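Local atomic coordinates of vibralactone Cyclase (Boreostereum vibrans, PDB entry 6KD0), a protein that probably catalyses the cyclization that forms the fused bicyclic beta-lactone of vibralactone, using an alpha/beta-hydrolase scaffold. Residues A[164-167]-A[168-171]. Sequence-based numbering, arbitrary orientation.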
loop_
_atom_site.group_PDB
_atom_site.type_symbol
_atom_site.label_atom_id
_atom_site.label_comp_id
_atom_site.label_asym_id
_atom_site.label_seq_id
_atom_site.Cartn_x
_atom_site.Cartn_y
_atom_site.Cartn_z
ATOM N N ASN A 164 1.930 -20.341 11.296
ATOM C CA ASN A 164 0.806 -21.073 10.699
ATOM C C ASN A 164 0.486 -20.617 9.276
ATOM O O ASN A 164 -0.650 -20.764 8.816
ATOM C CB ASN A 164 -0.461 -20.972 11.562
ATOM C CG ASN A 164 -0.389 -21.819 12.807
ATOM O OD1 ASN A 164 0.229 -21.438 13.793
ATOM N ND2 ASN A 164 -1.040 -22.982 12.769
ATOM N N ALA A 165 1.470 -20.075 8.563
ATOM C CA ALA A 165 1.292 -19.639 7.187
ATOM C C ALA A 165 2.042 -20.569 6.242
ATOM O O ALA A 165 3.043 -21.194 6.616
ATOM C CB ALA A 165 1.780 -18.199 6.991
ATOM N N ASP A 166 1.534 -20.673 5.020
ATOM C CA ASP A 166 2.212 -21.438 3.978
ATOM C C ASP A 166 2.051 -20.678 2.667
ATOM O O ASP A 166 0.954 -20.651 2.091
ATOM C CB ASP A 166 1.657 -22.867 3.883
ATOM C CG ASP A 166 2.274 -23.674 2.733
ATOM O OD1 ASP A 166 3.180 -23.164 2.029
ATOM O OD2 ASP A 166 1.843 -24.834 2.544
ATOM N N PRO A 167 3.120 -20.043 2.176
ATOM C CA PRO A 167 2.995 -19.231 0.959
ATOM C C PRO A 167 2.638 -20.043 -0.267
ATOM O O PRO A 167 2.170 -19.466 -1.257
ATOM C CB PRO A 167 4.375 -18.571 0.826
ATOM C CG PRO A 167 5.300 -19.405 1.624
ATOM C CD PRO A 167 4.481 -20.033 2.727
ATOM N N LYS A 168 2.837 -21.365 -0.240
ATOM C CA LYS A 168 2.345 -22.206 -1.324
ATOM C C LYS A 168 0.829 -22.195 -1.402
ATOM O O LYS A 168 0.279 -22.504 -2.461
ATOM C CB LYS A 168 2.824 -23.650 -1.156
ATOM C CG LYS A 168 4.331 -23.816 -1.057
ATOM C CD LYS A 168 5.006 -23.774 -2.410
ATOM C CE LYS A 168 4.837 -25.090 -3.154
ATOM N NZ LYS A 168 4.339 -24.888 -4.545
ATOM N N LYS A 169 0.149 -21.846 -0.309
ATOM C CA LYS A 169 -1.298 -21.702 -0.334
ATOM C C LYS A 169 -1.740 -20.344 -0.863
ATOM O O LYS A 169 -2.944 -20.112 -1.011
ATOM C CB LYS A 169 -1.859 -21.931 1.071
ATOM C CG LYS A 169 -1.480 -23.304 1.618
ATOM C CD LYS A 169 -2.353 -23.710 2.790
ATOM C CE LYS A 169 -2.156 -25.186 3.133
ATOM N NZ LYS A 169 -3.083 -25.598 4.247
ATOM N N GLY A 170 -0.799 -19.473 -1.197
ATOM C CA GLY A 170 -1.118 -18.125 -1.609
ATOM C C GLY A 170 -0.156 -17.195 -0.918
ATOM O O GLY A 170 0.122 -17.368 0.271
ATOM N N PHE A 171 0.355 -16.211 -1.655
ATOM C CA PHE A 171 1.387 -15.314 -1.147
ATOM C C PHE A 171 1.156 -13.974 -1.848
ATOM O O PHE A 171 1.631 -13.754 -2.960
ATOM C CB PHE A 171 2.777 -15.892 -1.403
ATOM C CG PHE A 171 3.894 -15.151 -0.723
ATOM C CD1 PHE A 171 3.641 -14.202 0.251
ATOM C CD2 PHE A 171 5.217 -15.420 -1.065
ATOM C CE1 PHE A 171 4.694 -13.527 0.859
ATOM C CE2 PHE A 171 6.260 -14.754 -0.463
ATOM C CZ PHE A 171 5.998 -13.807 0.501
#
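Asp166 begins a short 3-10 turn with an Asx turn: its carboxylate OD1 accepts the backbone N-H of Lys168, OD1 to N 2.9 Å. The turn closes the loop that runs from helix 144-158 into strand 171-176 of the alpha/beta-hydrolase sheet, at the margin of the molecule. With CG set anti to the Asp166 nitrogen (chi1 176°), the carboxylate folds forward over the start of the turn, and the Lys168 N-H reaches OD1 from above the carboxylate plane, 52° out of it. The same oxygen lies against Lys168 CB at 3.2 Å.

The main chain adds two i to i+3 bonds. Asp166 O takes the N-H of Lys169 (O to N 2.8 Å), and Pro167 O takes that of Gly170 (O to N 3.0 Å). Three successive N-H groups, from Lys168 to Gly170, thus each have an acceptor within the turn, while Pro167, which has no N-H to offer, sits at the first position of the turn, where none is needed for these bonds. Gly170 follows with a positive phi of 136°, a backbone shape open to glycine because it carries no CB to meet the carbonyl oxygen of Lys169.

Neither lysine forms a salt bridge with Asp166; OD2 and the Lys169 NZ stay 5.3 Å apart. Instead the Lys169 side chain, extended beyond CG, crosses that of Asp166 at about a right angle and carries NZ to a hydrogen bond with Thr94 OG1. The Lys169 carbonyl oxygen is met by Thr341 OG1 near the C-terminus, and the Phe171 N-H by Thr202 OG1. The Phe171 side chain also touches Leu153 and Ala157 of helix 144-158, and its ring atom CD2 meets Pro167 CB obliquely at 3.8 Å.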